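Probable TonB-dependent receptor (Pseudomonas aeruginosa, PDB 4K3F) probably binds methionine in the periplasm for uptake, as a lipoprotein of the NlpA family, and holds selenomethionine in its pocket. Local coordinates at residues V12-I17 / Y196-V201; Q42-V47 / D53-Q58; S90-K93 / L98-G101. All coordinates share one frame; numbering follows the deposited sequence. Where two conformers were deposited one is given.

Contact 1: residues V12-I17 / Y196-V201. With MSE (selenomethionine), chain B.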
loop_
_atom_site.group_PDB
_atom_site.type_symbol
_atom_site.label_atom_id
_atom_site.label_comp_id
_atom_site.label_asym_id
_atom_site.label_seq_id
_atom_site.Cartn_x
_atom_site.Cartn_y
_atom_site.Cartn_z
ATOM N N VAL A 12 9.365 -3.756 2.306
ATOM C CA VAL A 12 9.445 -3.912 0.852
ATOM C C VAL A 12 8.165 -3.369 0.234
ATOM O O VAL A 12 7.089 -3.832 0.577
ATOM C CB VAL A 12 9.624 -5.401 0.405
ATOM C CG1 VAL A 12 9.735 -5.510 -1.108
ATOM C CG2 VAL A 12 10.831 -6.058 1.051
ATOM N N PRO A 13 8.270 -2.408 -0.688
ATOM C CA PRO A 13 9.460 -1.778 -1.245
ATOM C C PRO A 13 10.041 -0.627 -0.451
ATOM O O PRO A 13 11.145 -0.180 -0.765
ATOM C CB PRO A 13 8.953 -1.252 -2.597
ATOM C CG PRO A 13 7.558 -0.854 -2.306
ATOM C CD PRO A 13 7.052 -1.985 -1.428
ATOM N N HIS A 14 9.316 -0.139 0.569
ATOM C CA HIS A 14 9.597 1.187 1.106
ATOM C C HIS A 14 10.979 1.342 1.713
ATOM O O HIS A 14 11.701 2.274 1.393
ATOM C CB HIS A 14 8.504 1.599 2.105
ATOM C CG HIS A 14 7.129 1.444 1.547
ATOM N ND1 HIS A 14 6.562 0.211 1.295
ATOM C CD2 HIS A 14 6.242 2.364 1.118
ATOM C CE1 HIS A 14 5.368 0.389 0.755
ATOM N NE2 HIS A 14 5.146 1.687 0.641
ATOM N N ALA A 15 11.367 0.421 2.581
ATOM C CA ALA A 15 12.673 0.536 3.232
ATOM C C ALA A 15 13.816 0.278 2.234
ATOM O O ALA A 15 14.898 0.861 2.337
ATOM C CB ALA A 15 12.762 -0.384 4.447
ATOM N N GLU A 16 13.549 -0.536 1.216
ATOM C CA GLU A 16 14.542 -0.772 0.161
ATOM C C GLU A 16 14.767 0.548 -0.603
ATOM O O GLU A 16 15.893 0.946 -0.851
ATOM C CB GLU A 16 14.087 -1.886 -0.779
ATOM C CG GLU A 16 13.883 -3.226 -0.082
ATOM C CD GLU A 16 13.687 -4.405 -1.044
ATOM O OE1 GLU A 16 13.026 -4.257 -2.078
ATOM O OE2 GLU A 16 14.145 -5.506 -0.711
ATOM N N ILE A 17 13.681 1.192 -1.009
ATOM C CA ILE A 17 13.783 2.486 -1.684
ATOM C C ILE A 17 14.567 3.487 -0.856
ATOM O O ILE A 17 15.452 4.192 -1.364
ATOM C CB ILE A 17 12.365 3.028 -1.995
ATOM C CG1 ILE A 17 11.716 2.173 -3.093
ATOM C CG2 ILE A 17 12.408 4.508 -2.392
ATOM C CD1 ILE A 17 10.211 2.394 -3.245
ATOM N N TYR A 196 -4.182 5.282 -5.227
ATOM C CA TYR A 196 -3.370 4.642 -4.190
ATOM C C TYR A 196 -1.855 4.866 -4.272
ATOM O O TYR A 196 -1.050 4.041 -3.803
ATOM C CB TYR A 196 -3.703 3.155 -4.073
ATOM C CG TYR A 196 -5.184 2.921 -3.934
ATOM C CD1 TYR A 196 -5.884 3.328 -2.794
ATOM C CD2 TYR A 196 -5.924 2.392 -4.992
ATOM C CE1 TYR A 196 -7.237 3.151 -2.667
ATOM C CE2 TYR A 196 -7.293 2.223 -4.867
ATOM C CZ TYR A 196 -7.941 2.615 -3.721
ATOM O OH TYR A 196 -9.280 2.451 -3.629
ATOM N N VAL A 197 -1.460 6.033 -4.753
ATOM C CA VAL A 197 -0.056 6.384 -4.684
ATOM C C VAL A 197 0.401 6.373 -3.233
ATOM O O VAL A 197 -0.288 6.870 -2.344
ATOM C CB VAL A 197 0.197 7.768 -5.303
ATOM C CG1 VAL A 197 1.628 8.206 -5.118
ATOM C CG2 VAL A 197 -0.197 7.771 -6.768
ATOM N N ASN A 198 1.528 5.711 -2.983
ATOM C CA ASN A 198 2.150 5.704 -1.651
ATOM C C ASN A 198 2.927 6.996 -1.414
ATOM O O ASN A 198 3.635 7.471 -2.299
ATOM C CB ASN A 198 3.066 4.487 -1.485
ATOM C CG ASN A 198 2.272 3.189 -1.222
ATOM O OD1 ASN A 198 2.668 2.377 -0.400
ATOM N ND2 ASN A 198 1.084 3.039 -1.888
ATOM N N ILE A 199 2.731 7.566 -0.233
ATOM C CA ILE A 199 3.203 8.883 0.075
ATOM C C ILE A 199 4.176 8.879 1.259
ATOM O O ILE A 199 4.032 8.132 2.226
ATOM C CB ILE A 199 2.012 9.796 0.426
ATOM C CG1 ILE A 199 1.021 9.081 1.373
ATOM C CG2 ILE A 199 1.269 10.158 -0.854
ATOM C CD1 ILE A 199 -0.035 9.959 1.982
ATOM N N LEU A 200 5.095 9.806 1.191
ATOM C CA LEU A 200 5.912 10.170 2.339
ATOM C C LEU A 200 5.010 11.049 3.218
ATOM O O LEU A 200 4.397 11.975 2.703
ATOM C CB LEU A 200 7.110 10.965 1.885
ATOM C CG LEU A 200 7.972 11.610 2.954
ATOM C CD1 LEU A 200 8.672 10.564 3.745
ATOM C CD2 LEU A 200 9.007 12.537 2.320
ATOM N N VAL A 201 4.986 10.805 4.531
ATOM C CA VAL A 201 4.056 11.458 5.460
ATOM C C VAL A 201 4.862 12.002 6.607
ATOM O O VAL A 201 5.813 11.356 7.102
ATOM C CB VAL A 201 2.965 10.441 5.960
ATOM C CG1 VAL A 201 2.146 11.012 7.116
ATOM C CG2 VAL A 201 2.062 10.134 4.784
HETATM N N MSE B 300 1.840 -0.341 0.268
HETATM C CA MSE B 300 0.387 -0.540 0.543
HETATM C C MSE B 300 -0.332 -0.427 -0.796
HETATM O O MSE B 300 -0.020 0.473 -1.584
HETATM O OXT MSE B 300 -1.234 -1.222 -1.086
HETATM C CB MSE B 300 -0.155 0.493 1.544
HETATM C CG MSE B 300 -1.618 0.284 1.856
HETATM SE SE MSE B 300 -2.286 1.738 2.995
HETATM C CE MSE B 300 -1.341 1.361 4.586
#
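His-14 carries its ring beside its own backbone N, anti to the carbonyl carbon (chi1 -51°), and Asn-198 places CG in the same sense (chi1 -77°). The two side chains then cross at about a right angle and meet where the bound selenomethionine lies. The backbones stay well apart, with the CA atoms of His-14 and Asn-198 9.1 Å from each other. The contact joins helix 11-26 to strand 198-202 in one lobe of a periplasmic-binding-protein fold.

NE2 of His-14 donates to OD1 of Asn-198 at 2.8 Å. The bond is fairly straight, with an angle of 164° at the hydrogen. OD1 sits in the plane of the imidazole, while NE2 is tilted somewhat from the carbonyl plane of Asn-198. Ring and amide are nearly coplanar.

The same OD1 accepts a second bond, 2.9 Å long, from N of selenomethionine. The other arm of the amide turns to the carboxylate: ND2 of Asn-198 donates to O of the ligand at 2.8 Å. ND2 also makes a weak bond to O of Tyr-196. The ring of Phe-56 meets the His-14 ring edge-to-face, and Glu-83, Arg-115 and Asn-171 add further bonds to the ligand.

These bonds are consistent with OD1 facing His-14 and the ligand N, and ND2 facing the ligand carboxylate. The hydrogen bond from His-14 probably helps to hold Asn-198 in place for the ligand. Asn-198 binds both the amino and the carboxylate group, features that any amino acid shares, and leaves recognition of the selenoether to other residues.

Contact 2: residues Q42-V47 / D53-Q58. With MSE (selenomethionine), chain B.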
loop_
_atom_site.group_PDB
_atom_site.type_symbol
_atom_site.label_atom_id
_atom_site.label_comp_id
_atom_site.label_asym_id
_atom_site.label_seq_id
_atom_site.Cartn_x
_atom_site.Cartn_y
_atom_site.Cartn_z
ATOM N N GLN A 42 1.586 1.278 13.619
ATOM C CA GLN A 42 2.684 1.874 14.383
ATOM C C GLN A 42 3.496 2.950 13.643
ATOM O O GLN A 42 3.934 3.916 14.295
ATOM C CB GLN A 42 3.605 0.796 15.005
ATOM C CG GLN A 42 2.896 -0.132 16.020
ATOM C CD GLN A 42 2.058 0.622 17.075
ATOM O OE1 GLN A 42 0.865 0.355 17.249
ATOM N NE2 GLN A 42 2.667 1.565 17.748
ATOM N N PRO A 43 3.707 2.829 12.320
ATOM C CA PRO A 43 4.446 3.931 11.654
ATOM C C PRO A 43 3.774 5.301 11.834
ATOM O O PRO A 43 4.488 6.323 11.956
ATOM C CB PRO A 43 4.561 3.464 10.174
ATOM C CG PRO A 43 4.455 1.972 10.284
ATOM C CD PRO A 43 3.456 1.710 11.387
ATOM N N ASN A 44 2.431 5.342 11.870
ATOM C CA ASN A 44 1.734 6.582 12.045
ATOM C C ASN A 44 1.770 7.019 13.495
ATOM O O ASN A 44 1.989 8.181 13.809
ATOM C CB ASN A 44 0.307 6.442 11.565
ATOM C CG ASN A 44 0.163 6.691 10.100
ATOM O OD1 ASN A 44 1.024 7.287 9.479
ATOM N ND2 ASN A 44 -0.964 6.245 9.526
ATOM N N VAL A 45 1.537 6.066 14.389
ATOM C CA VAL A 45 1.574 6.340 15.837
ATOM C C VAL A 45 2.949 6.909 16.230
ATOM O O VAL A 45 3.026 7.859 16.994
ATOM C CB VAL A 45 1.302 5.047 16.654
ATOM C CG1 VAL A 45 1.530 5.311 18.139
ATOM C CG2 VAL A 45 -0.080 4.526 16.380
ATOM N N GLN A 46 4.032 6.353 15.678
ATOM C CA GLN A 46 5.386 6.800 16.028
ATOM C C GLN A 46 5.618 8.239 15.609
ATOM O O GLN A 46 6.258 9.029 16.307
ATOM C CB GLN A 46 6.434 5.923 15.354
ATOM C CG GLN A 46 6.519 4.540 15.976
ATOM C CD GLN A 46 7.458 4.453 17.159
ATOM O OE1 GLN A 46 8.442 5.160 17.240
ATOM N NE2 GLN A 46 7.182 3.552 18.036
ATOM N N VAL A 47 5.070 8.614 14.458
ATOM C CA VAL A 47 5.237 10.000 13.990
ATOM C C VAL A 47 4.397 10.983 14.816
ATOM O O VAL A 47 4.884 12.036 15.250
ATOM C CB VAL A 47 4.994 10.124 12.455
ATOM C CG1 VAL A 47 5.147 11.580 11.990
ATOM C CG2 VAL A 47 6.017 9.302 11.698
ATOM N N ASP A 53 10.400 11.288 12.709
ATOM C CA ASP A 53 10.052 12.482 11.967
ATOM C C ASP A 53 8.984 12.279 10.837
ATOM O O ASP A 53 8.187 13.166 10.572
ATOM C CB ASP A 53 11.267 13.053 11.300
ATOM C CG ASP A 53 12.356 13.546 12.280
ATOM O OD1 ASP A 53 12.047 14.170 13.322
ATOM O OD2 ASP A 53 13.530 13.297 11.967
ATOM N N ALA A 54 8.980 11.123 10.224
ATOM C CA ALA A 54 8.183 10.845 9.038
ATOM C C ALA A 54 7.994 9.348 8.845
ATOM O O ALA A 54 8.584 8.527 9.548
ATOM C CB ALA A 54 8.895 11.419 7.819
ATOM N N ASN A 55 7.120 8.988 7.926
ATOM C CA ASN A 55 6.963 7.601 7.538
ATOM C C ASN A 55 6.698 7.461 6.038
ATOM O O ASN A 55 6.321 8.417 5.345
ATOM C CB ASN A 55 5.926 6.842 8.407
ATOM C CG ASN A 55 4.502 7.357 8.246
ATOM O OD1 ASN A 55 3.969 7.454 7.134
ATOM N ND2 ASN A 55 3.867 7.631 9.342
ATOM N N PHE A 56 6.839 6.228 5.579
ATOM C CA PHE A 56 6.688 5.894 4.157
ATOM C C PHE A 56 6.183 4.477 4.061
ATOM O O PHE A 56 6.942 3.534 4.137
ATOM C CB PHE A 56 8.011 6.118 3.423
ATOM C CG PHE A 56 7.969 5.792 1.951
ATOM C CD1 PHE A 56 6.905 6.189 1.157
ATOM C CD2 PHE A 56 9.007 5.121 1.348
ATOM C CE1 PHE A 56 6.884 5.885 -0.216
ATOM C CE2 PHE A 56 8.985 4.829 -0.022
ATOM C CZ PHE A 56 7.939 5.218 -0.800
ATOM N N PHE A 57 4.862 4.363 3.898
ATOM C CA PHE A 57 4.178 3.045 3.928
ATOM C C PHE A 57 2.749 3.048 3.435
ATOM O O PHE A 57 2.241 1.996 3.194
ATOM C CB PHE A 57 4.187 2.371 5.310
ATOM C CG PHE A 57 3.104 2.867 6.242
ATOM C CD1 PHE A 57 3.219 4.076 6.871
ATOM C CD2 PHE A 57 1.956 2.116 6.440
ATOM C CE1 PHE A 57 2.204 4.541 7.747
ATOM C CE2 PHE A 57 0.967 2.564 7.290
ATOM C CZ PHE A 57 1.089 3.771 7.929
ATOM N N GLN A 58 2.090 4.192 3.334
ATOM C CA GLN A 58 0.607 4.220 3.138
ATOM C C GLN A 58 0.249 5.069 1.938
ATOM O O GLN A 58 1.099 5.815 1.412
ATOM C CB GLN A 58 -0.085 4.770 4.388
ATOM C CG GLN A 58 0.056 6.293 4.524
ATOM C CD GLN A 58 -0.138 6.732 5.954
ATOM O OE1 GLN A 58 -1.177 6.481 6.574
ATOM N NE2 GLN A 58 0.899 7.289 6.522
HETATM N N MSE B 300 1.840 -0.341 0.268
HETATM C CA MSE B 300 0.387 -0.540 0.543
HETATM C C MSE B 300 -0.332 -0.427 -0.796
HETATM O O MSE B 300 -0.020 0.473 -1.584
HETATM O OXT MSE B 300 -1.234 -1.222 -1.086
HETATM C CB MSE B 300 -0.155 0.493 1.544
HETATM C CG MSE B 300 -1.618 0.284 1.856
HETATM SE SE MSE B 300 -2.286 1.738 2.995
HETATM C CE MSE B 300 -1.341 1.361 4.586
#
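The Phe-57 ring lies between Pro-43 and its own neighbour Gln-58. CG of Pro-43 sits over the centre of one face, in a CH-pi contact 4.2 Å from the ring centroid. CB of Gln-58 covers the opposite face. The amide carbons of Asn-44 and Asn-55 lie at the ring edge, in its plane. CG of Phe-57 sits between its backbone N and carbonyl carbon (chi1 82°), turning the ring to the helix.

Helix 42-48 is the connecting helix of a beta-alpha-beta crossover. It leads from strand 30-36 to the parallel strand 54-59, and strand 3-9 lies between them in the sheet. Helix and strand run nearly antiparallel, at 165°.

The amides of Asn-44 and Gln-58 approach from opposite directions, nearly coplanar, and pair through two hydrogen bonds. ND2 of Asn-44 donates to OE1 of Gln-58 at 3.0 Å and almost straight, at 170°. NE2 of Gln-58 returns a bond of 3.0 Å to OD1 of Asn-44, in the carbonyl plane and on a lone pair. The buried OD1 of Asn-44 takes a second bond, from ND2 of Asn-55 at 2.9 Å, tilted out of that plane. ND2 of Asn-55 makes a weak bond to O of Pro-43 as well.

Further along, CG2 of Val-47 rests 3.4 Å from O of Ala-54. On the ligand side, CB of Gln-58 lies 3.6 Å from CE of selenomethionine.

Contact 3: residues S90-K93 / L98-G101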
loop_
_atom_site.group_PDB
_atom_site.type_symbol
_atom_site.label_atom_id
_atom_site.label_comp_id
_atom_site.label_asym_id
_atom_site.label_seq_id
_atom_site.Cartn_x
_atom_site.Cartn_y
_atom_site.Cartn_z
ATOM N N SER A 90 -4.108 -19.959 -4.284
ATOM C CA SER A 90 -3.273 -21.143 -4.287
ATOM C C SER A 90 -4.009 -22.321 -4.922
ATOM O O SER A 90 -3.388 -23.356 -5.128
ATOM C CB SER A 90 -2.803 -21.499 -2.870
ATOM O OG SER A 90 -3.889 -21.968 -2.090
ATOM N N LYS A 91 -5.303 -22.146 -5.234
ATOM C CA LYS A 91 -6.206 -23.252 -5.629
ATOM C C LYS A 91 -6.792 -23.113 -7.040
ATOM O O LYS A 91 -7.215 -24.118 -7.616
ATOM C CB LYS A 91 -7.373 -23.357 -4.628
ATOM C CG LYS A 91 -6.927 -23.684 -3.208
ATOM C CD LYS A 91 -8.063 -23.829 -2.197
ATOM C CE LYS A 91 -7.485 -23.850 -0.785
ATOM N NZ LYS A 91 -8.436 -24.316 0.265
ATOM N N TYR A 92 -6.856 -21.884 -7.579
ATOM C CA TYR A 92 -7.461 -21.627 -8.889
ATOM C C TYR A 92 -6.544 -20.774 -9.749
ATOM O O TYR A 92 -5.764 -19.953 -9.236
ATOM C CB TYR A 92 -8.864 -21.000 -8.724
ATOM C CG TYR A 92 -9.787 -21.884 -7.906
ATOM C CD1 TYR A 92 -10.332 -23.037 -8.459
ATOM C CD2 TYR A 92 -10.059 -21.615 -6.569
ATOM C CE1 TYR A 92 -11.156 -23.870 -7.730
ATOM C CE2 TYR A 92 -10.861 -22.477 -5.820
ATOM C CZ TYR A 92 -11.408 -23.597 -6.416
ATOM O OH TYR A 92 -12.209 -24.464 -5.708
ATOM N N LYS A 93 -6.625 -20.982 -11.065
ATOM C CA LYS A 93 -5.727 -20.375 -12.043
ATOM C C LYS A 93 -6.352 -19.152 -12.747
ATOM O O LYS A 93 -5.644 -18.290 -13.233
ATOM C CB LYS A 93 -5.362 -21.425 -13.098
ATOM N N LEU A 98 -13.538 -20.027 -10.005
ATOM C CA LEU A 98 -13.973 -19.903 -8.599
ATOM C C LEU A 98 -15.318 -20.611 -8.448
ATOM O O LEU A 98 -16.208 -20.440 -9.260
ATOM C CB LEU A 98 -14.127 -18.448 -8.190
ATOM C CG LEU A 98 -12.868 -17.579 -8.124
ATOM C CD1 LEU A 98 -13.281 -16.128 -7.936
ATOM C CD2 LEU A 98 -11.962 -18.045 -6.991
ATOM N N PRO A 99 -15.465 -21.417 -7.410
ATOM C CA PRO A 99 -16.696 -22.141 -7.220
ATOM C C PRO A 99 -17.795 -21.248 -6.623
ATOM O O PRO A 99 -17.522 -20.162 -6.082
ATOM C CB PRO A 99 -16.286 -23.217 -6.215
ATOM C CG PRO A 99 -15.294 -22.502 -5.350
ATOM C CD PRO A 99 -14.526 -21.631 -6.304
ATOM N N SER A 100 -19.033 -21.717 -6.704
ATOM C CA SER A 100 -20.127 -21.135 -5.952
ATOM C C SER A 100 -19.768 -21.178 -4.485
ATOM O O SER A 100 -19.249 -22.177 -4.008
ATOM C CB SER A 100 -21.419 -21.940 -6.179
ATOM O OG SER A 100 -22.487 -21.447 -5.380
ATOM N N GLY A 101 -20.029 -20.092 -3.761
ATOM C CA GLY A 101 -19.675 -20.008 -2.350
ATOM C C GLY A 101 -18.171 -19.858 -2.047
ATOM O O GLY A 101 -17.741 -20.041 -0.909
#
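This contact lies within the loop that links strands 86-88 and 103-107 of the five-stranded mixed sheet. Its two segments have no regular helix or strand, and only four residues separate them. Tyr-92 from the first half of the loop packs on Leu-98 and Pro-99 of the second. The site is peripheral, with its centre about 25 Å from the centre of the chain, remote from the ligand pocket.

The Tyr-92 side chain runs at a slant to both partners. Its CG lies beside the backbone N and anti to the carbonyl carbon (chi1 -58°), which directs the ring toward the second half of the loop. The outer end of the ring meets the proline: CZ of Tyr-92 is 3.7 Å from CD of Pro-99. The hydroxyl end reaches as far, with OH of Tyr-92 3.7 Å from CG of Pro-99. Nearer the backbone, CD2 of Tyr-92 lies 4.1 Å from CD2 of Leu-98. The CB of Leu-98 points away from Tyr-92, yet its CD2 methyl comes back toward the ring.

Backbone groups on both sides of the contact are tied down by other residues. OG of Ser-89 accepts hydrogen bonds from N of Lys-91 and N of Tyr-92, and OE1 of Glu-97 accepts one from N of Lys-93. The carbonyl oxygens of Leu-98 and Gly-101 are hydrogen-bonded to NZ of Lys-146 and NZ of Lys-149.

The segments themselves share no hydrogen bond and bury a modest 133 Å² between them. Their contact is therefore one of apolar surfaces, carbon against carbon and a phenol end against a proline ring. Van der Waals contact with CD of Pro-99 and the CD2 methyl of Leu-98 is what joins Tyr-92 to the second segment.

Contacts 1 and 2 belong together, while contact 3 stands apart. The centres of contacts 1 and 2 are about 11 Å apart, and both touch selenomethionine. They share the six-stranded sheet, where strands 54-59 and 198-202 are antiparallel neighbours; the backbone pairs Val-201 with Asn-55 and Ile-199 with Gln-58 probably bond. Contact 3 lies in a loop between two strands of the other, five-stranded sheet, with its centre about 32 Å from that of contact 1 and about 37 Å from that of contact 2. Along the chain contact 1 encloses the other two, and contact 2 closes before contact 3 opens. The chain thus leaves one lobe and returns, as in type 2 periplasmic binding proteins.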